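Local atomic coordinates of protein SeqA (Vibrio cholerae, PDB entry 3SK7), a protein that acts as a negative regulator of replication initiation, probably by binding pairs of hemimethylated GATC sequences at the chromosomal origin so that each chromosome initiates once per cell cycle. Residues L34-F48 with V95-D107. Numbering follows the deposited sequence. Where two conformers were deposited one is given.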
loop_
_atom_site.group_PDB
_atom_site.type_symbol
_atom_site.label_atom_id
_atom_site.label_comp_id
_atom_site.label_asym_id
_atom_site.label_seq_id
_atom_site.Cartn_x
_atom_site.Cartn_y
_atom_site.Cartn_z
ATOM N N LEU A 34 -3.018 -2.224 5.567
ATOM C CA LEU A 34 -3.121 -3.577 5.027
ATOM C C LEU A 34 -2.201 -4.507 5.781
ATOM O O LEU A 34 -2.570 -5.653 6.101
ATOM C CB LEU A 34 -2.795 -3.591 3.532
ATOM C CG LEU A 34 -3.870 -2.974 2.637
ATOM C CD1 LEU A 34 -3.309 -2.738 1.265
ATOM C CD2 LEU A 34 -5.086 -3.846 2.536
ATOM N N HIS A 35 -0.990 -4.036 6.064
ATOM C CA HIS A 35 -0.057 -4.842 6.835
ATOM C C HIS A 35 -0.545 -5.107 8.258
ATOM O O HIS A 35 -0.403 -6.212 8.781
ATOM C CB HIS A 35 1.310 -4.170 6.861
ATOM C CG HIS A 35 2.330 -4.873 7.706
ATOM N ND1 HIS A 35 2.532 -4.567 9.022
ATOM C CD2 HIS A 35 3.196 -5.864 7.390
ATOM C CE1 HIS A 35 3.505 -5.345 9.506
ATOM N NE2 HIS A 35 3.918 -6.131 8.536
ATOM N N ARG A 36 -1.094 -4.086 8.892
ATOM C CA ARG A 36 -1.660 -4.226 10.222
ATOM C C ARG A 36 -2.774 -5.264 10.262
ATOM O O ARG A 36 -2.857 -6.082 11.201
ATOM C CB ARG A 36 -2.206 -2.876 10.698
ATOM C CG ARG A 36 -2.805 -2.938 12.085
ATOM C CD ARG A 36 -3.067 -1.553 12.657
ATOM N NE ARG A 36 -4.033 -0.781 11.884
ATOM C CZ ARG A 36 -5.354 -0.976 11.907
ATOM N NH1 ARG A 36 -6.159 -0.205 11.174
ATOM N NH2 ARG A 36 -5.879 -1.953 12.648
ATOM N N ILE A 37 -3.638 -5.231 9.247
ATOM C CA ILE A 37 -4.781 -6.135 9.188
ATOM C C ILE A 37 -4.388 -7.597 9.043
ATOM O O ILE A 37 -5.007 -8.476 9.652
ATOM C CB ILE A 37 -5.727 -5.742 8.003
ATOM C CG1 ILE A 37 -6.461 -4.457 8.339
ATOM C CG2 ILE A 37 -6.702 -6.865 7.687
ATOM C CD1 ILE A 37 -7.158 -3.884 7.143
ATOM N N ASP A 38 -3.385 -7.883 8.213
ATOM C CA ASP A 38 -2.943 -9.260 8.009
ATOM C C ASP A 38 -1.500 -9.249 7.500
ATOM O O ASP A 38 -1.244 -9.211 6.307
ATOM C CB ASP A 38 -3.851 -9.989 7.017
ATOM C CG ASP A 38 -3.567 -11.474 6.935
ATOM O OD1 ASP A 38 -2.427 -11.896 7.256
ATOM O OD2 ASP A 38 -4.494 -12.213 6.526
ATOM N N SER A 39 -0.550 -9.279 8.428
ATOM C CA SER A 39 0.842 -9.095 8.063
ATOM C C SER A 39 1.346 -10.239 7.185
ATOM O O SER A 39 2.108 -10.010 6.252
ATOM C CB SER A 39 1.692 -8.931 9.311
ATOM O OG SER A 39 1.612 -10.091 10.101
ATOM N N ALA A 40 0.889 -11.456 7.448
ATOM C CA ALA A 40 1.348 -12.610 6.678
ATOM C C ALA A 40 0.909 -12.540 5.223
ATOM O O ALA A 40 1.698 -12.781 4.298
ATOM C CB ALA A 40 0.837 -13.904 7.305
ATOM N N SER A 41 -0.365 -12.200 5.026
ATOM C CA SER A 41 -0.938 -12.048 3.703
ATOM C C SER A 41 -0.274 -10.882 2.947
ATOM O O SER A 41 0.061 -10.977 1.763
ATOM C CB SER A 41 -2.437 -11.828 3.855
ATOM O OG SER A 41 -3.038 -11.741 2.605
ATOM N N PHE A 42 -0.073 -9.780 3.664
ATOM C CA PHE A 42 0.587 -8.604 3.089
ATOM C C PHE A 42 2.008 -8.940 2.653
ATOM O O PHE A 42 2.434 -8.572 1.539
ATOM C CB PHE A 42 0.615 -7.455 4.090
ATOM C CG PHE A 42 1.242 -6.204 3.560
ATOM C CD1 PHE A 42 2.600 -5.962 3.731
ATOM C CD2 PHE A 42 0.475 -5.253 2.906
ATOM C CE1 PHE A 42 3.156 -4.811 3.249
ATOM C CE2 PHE A 42 1.044 -4.084 2.445
ATOM C CZ PHE A 42 2.368 -3.865 2.615
ATOM N N SER A 43 2.738 -9.645 3.525
ATOM C CA SER A 43 4.114 -10.037 3.233
ATOM C C SER A 43 4.167 -10.877 1.961
ATOM O O SER A 43 5.004 -10.630 1.064
ATOM C CB SER A 43 4.711 -10.815 4.405
ATOM O OG SER A 43 6.049 -11.208 4.126
ATOM N N GLU A 44 3.286 -11.864 1.873
ATOM C CA GLU A 44 3.290 -12.730 0.697
ATOM C C GLU A 44 3.001 -11.909 -0.562
ATOM O O GLU A 44 3.621 -12.101 -1.616
ATOM C CB GLU A 44 2.266 -13.868 0.815
ATOM C CG GLU A 44 2.438 -14.946 -0.271
ATOM C CD GLU A 44 1.818 -14.591 -1.621
ATOM O OE1 GLU A 44 0.843 -13.789 -1.693
ATOM O OE2 GLU A 44 2.334 -15.126 -2.632
ATOM N N ALA A 45 2.025 -11.009 -0.460
ATOM C CA ALA A 45 1.573 -10.264 -1.618
ATOM C C ALA A 45 2.586 -9.271 -2.144
ATOM O O ALA A 45 2.590 -8.965 -3.334
ATOM C CB ALA A 45 0.274 -9.565 -1.294
ATOM N N THR A 46 3.413 -8.744 -1.251
ATOM C CA THR A 46 4.388 -7.725 -1.634
ATOM C C THR A 46 5.729 -8.302 -2.011
ATOM O O THR A 46 6.431 -7.727 -2.834
ATOM C CB THR A 46 4.597 -6.694 -0.500
ATOM O OG1 THR A 46 4.945 -7.361 0.721
ATOM C CG2 THR A 46 3.332 -5.850 -0.266
ATOM N N MET A 47 6.088 -9.432 -1.396
ATOM C CA MET A 47 7.385 -10.054 -1.667
ATOM C C MET A 47 7.307 -10.990 -2.865
ATOM O O MET A 47 8.324 -11.425 -3.361
ATOM C CB MET A 47 7.905 -10.785 -0.420
ATOM C CG MET A 47 8.160 -9.865 0.810
ATOM S SD MET A 47 9.449 -8.629 0.598
ATOM C CE MET A 47 8.509 -7.270 0.037
ATOM N N PHE A 48 6.098 -11.240 -3.346
ATOM C CA PHE A 48 5.853 -12.124 -4.486
ATOM C C PHE A 48 6.556 -11.663 -5.764
ATOM O O PHE A 48 6.530 -10.479 -6.105
ATOM C CB PHE A 48 4.343 -12.209 -4.729
ATOM C CG PHE A 48 3.973 -12.958 -5.966
ATOM C CD1 PHE A 48 4.249 -14.310 -6.077
ATOM C CD2 PHE A 48 3.344 -12.312 -7.018
ATOM C CE1 PHE A 48 3.913 -15.010 -7.227
ATOM C CE2 PHE A 48 2.999 -13.001 -8.174
ATOM C CZ PHE A 48 3.284 -14.353 -8.280
ATOM N N VAL A 95 -1.627 -0.802 -5.246
ATOM C CA VAL A 95 -2.515 -1.159 -4.146
ATOM C C VAL A 95 -3.544 -2.221 -4.586
ATOM O O VAL A 95 -3.845 -3.156 -3.848
ATOM C CB VAL A 95 -3.229 0.079 -3.585
ATOM C CG1 VAL A 95 -4.394 -0.318 -2.700
ATOM C CG2 VAL A 95 -2.268 0.949 -2.808
ATOM N N GLU A 96 -4.063 -2.072 -5.793
ATOM C CA GLU A 96 -4.972 -3.071 -6.307
ATOM C C GLU A 96 -4.318 -4.450 -6.382
ATOM O O GLU A 96 -4.906 -5.437 -5.957
ATOM C CB GLU A 96 -5.466 -2.671 -7.705
ATOM C CG GLU A 96 -6.330 -3.733 -8.368
ATOM C CD GLU A 96 -6.751 -3.372 -9.764
ATOM O OE1 GLU A 96 -6.048 -2.585 -10.457
ATOM O OE2 GLU A 96 -7.788 -3.911 -10.176
ATOM N N GLN A 97 -3.106 -4.512 -6.928
ATOM C CA GLN A 97 -2.398 -5.779 -7.050
ATOM C C GLN A 97 -2.239 -6.445 -5.693
ATOM O O GLN A 97 -2.501 -7.682 -5.514
ATOM C CB GLN A 97 -1.019 -5.569 -7.683
ATOM C CG GLN A 97 -1.068 -5.274 -9.171
ATOM C CD GLN A 97 0.226 -4.701 -9.736
ATOM O OE1 GLN A 97 1.299 -4.805 -9.135
ATOM N NE2 GLN A 97 0.121 -4.088 -10.913
ATOM N N VAL A 98 -1.826 -5.653 -4.709
ATOM C CA VAL A 98 -1.658 -6.182 -3.372
ATOM C C VAL A 98 -2.989 -6.684 -2.783
ATOM O O VAL A 98 -3.069 -7.795 -2.225
ATOM C CB VAL A 98 -1.045 -5.118 -2.450
ATOM C CG1 VAL A 98 -1.109 -5.534 -0.992
ATOM C CG2 VAL A 98 0.411 -4.829 -2.842
ATOM N N MET A 99 -4.028 -5.863 -2.890
ATOM C CA MET A 99 -5.291 -6.195 -2.268
ATOM C C MET A 99 -5.955 -7.382 -2.957
ATOM O O MET A 99 -6.577 -8.208 -2.299
ATOM C CB MET A 99 -6.234 -4.992 -2.268
ATOM C CG MET A 99 -5.837 -3.919 -1.280
ATOM S SD MET A 99 -7.045 -2.597 -1.077
ATOM C CE MET A 99 -8.290 -3.470 -0.181
ATOM N N VAL A 100 -5.825 -7.477 -4.278
ATOM C CA VAL A 100 -6.350 -8.637 -4.989
ATOM C C VAL A 100 -5.670 -9.912 -4.508
ATOM O O VAL A 100 -6.349 -10.940 -4.247
ATOM C CB VAL A 100 -6.154 -8.488 -6.513
ATOM C CG1 VAL A 100 -6.364 -9.806 -7.201
ATOM C CG2 VAL A 100 -7.120 -7.477 -7.071
ATOM N N ARG A 101 -4.345 -9.870 -4.390
ATOM C CA ARG A 101 -3.609 -11.036 -3.935
ATOM C C ARG A 101 -3.925 -11.420 -2.484
ATOM O O ARG A 101 -3.936 -12.611 -2.133
ATOM C CB ARG A 101 -2.134 -10.808 -4.108
ATOM C CG ARG A 101 -1.296 -11.965 -3.742
ATOM C CD ARG A 101 -1.480 -13.106 -4.719
ATOM N NE ARG A 101 -0.425 -14.078 -4.513
ATOM C CZ ARG A 101 -0.032 -14.955 -5.418
ATOM N NH1 ARG A 101 0.954 -15.768 -5.113
ATOM N NH2 ARG A 101 -0.627 -15.011 -6.603
ATOM N N MET A 102 -4.204 -10.415 -1.661
ATOM C CA MET A 102 -4.588 -10.673 -0.281
ATOM C C MET A 102 -6.017 -11.201 -0.135
ATOM O O MET A 102 -6.430 -11.564 0.960
ATOM C CB MET A 102 -4.449 -9.391 0.560
ATOM C CG MET A 102 -3.021 -8.927 0.825
ATOM S SD MET A 102 -2.924 -7.407 1.786
ATOM C CE MET A 102 -3.396 -7.962 3.416
ATOM N N GLY A 103 -6.769 -11.197 -1.231
ATOM C CA GLY A 103 -8.098 -11.795 -1.252
ATOM C C GLY A 103 -9.276 -10.870 -1.048
ATOM O O GLY A 103 -10.400 -11.349 -0.816
ATOM N N PHE A 104 -9.043 -9.561 -1.133
ATOM C CA PHE A 104 -10.134 -8.626 -0.977
ATOM C C PHE A 104 -11.062 -8.657 -2.196
ATOM O O PHE A 104 -10.655 -8.864 -3.331
ATOM C CB PHE A 104 -9.600 -7.209 -0.794
ATOM C CG PHE A 104 -8.999 -6.948 0.549
ATOM C CD1 PHE A 104 -9.770 -6.442 1.576
ATOM C CD2 PHE A 104 -7.656 -7.174 0.781
ATOM C CE1 PHE A 104 -9.209 -6.174 2.811
ATOM C CE2 PHE A 104 -7.097 -6.913 2.014
ATOM C CZ PHE A 104 -7.886 -6.403 3.024
ATOM N N PRO A 105 -12.343 -8.445 -1.955
ATOM C CA PRO A 105 -13.311 -8.304 -3.036
ATOM C C PRO A 105 -13.156 -6.961 -3.747
ATOM O O PRO A 105 -12.676 -5.984 -3.150
ATOM C CB PRO A 105 -14.654 -8.377 -2.322
ATOM C CG PRO A 105 -14.351 -7.932 -0.929
ATOM C CD PRO A 105 -12.958 -8.405 -0.634
ATOM N N SER A 106 -13.572 -6.908 -4.998
ATOM C CA SER A 106 -13.262 -5.774 -5.847
ATOM C C SER A 106 -13.943 -4.523 -5.375
ATOM O O SER A 106 -13.468 -3.434 -5.612
ATOM C CB SER A 106 -13.680 -6.071 -7.291
ATOM O OG SER A 106 -13.098 -7.269 -7.733
ATOM N N ASP A 107 -15.072 -4.660 -4.703
ATOM C CA ASP A 107 -15.852 -3.489 -4.288
ATOM C C ASP A 107 -15.044 -2.547 -3.372
ATOM O O ASP A 107 -14.906 -1.335 -3.632
ATOM C CB ASP A 107 -17.119 -3.962 -3.577
ATOM C CG ASP A 107 -17.887 -5.006 -4.378
ATOM O OD1 ASP A 107 -18.736 -4.633 -5.214
ATOM O OD2 ASP A 107 -17.644 -6.217 -4.179
HETATM O O HOH W 1 -5.768 -10.975 3.602
#
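The guanidinium of Arg101 lies with one face on the Phe48 ring, planes 29° apart, in a cation-pi contact that puts CZ 4.2 Å from the ring centroid and almost on its normal. Along the guanidinium edge comes the Glu44 carboxylate, nearly coplanar with it: the salt bridge is side-on, Arg101 NE to Glu44 OE1 at 3.1 Å and Arg101 NH1 to Glu44 OE2 at 2.9 Å, both on the syn side. A bend at chi2 of Arg101 (69°) turns the group across Glu44, while Arg101 CG packs on Ala45 CB. The Phe42 ring has Thr46 CG2 and His35 CB on opposite faces and Met102 SD at its edge, 5.5 Å from the centroid, a Met-aromatic contact. The axes of helices 39-47 and 95-101 of the SeqA C-terminal domain approach to 8.9 Å, with 127° between their N-to-C directions, and Val98 enters as a knob among Leu34, Phe42, Ala45 and Thr46. Deeper, Leu34 rests CD1 on Met99 CG, and its CD2 meets both Met99 CG and Phe104 CE2 (3.7 Å from the latter). Gly103 closes the second helix in a Schellman motif. There one water joins Met102 O (2.8 Å) to Ser41 OG (3.0 Å); Asp38 caps helix 39-47 with OD1 on Ser41 N, while OD2 pairs with Lys4.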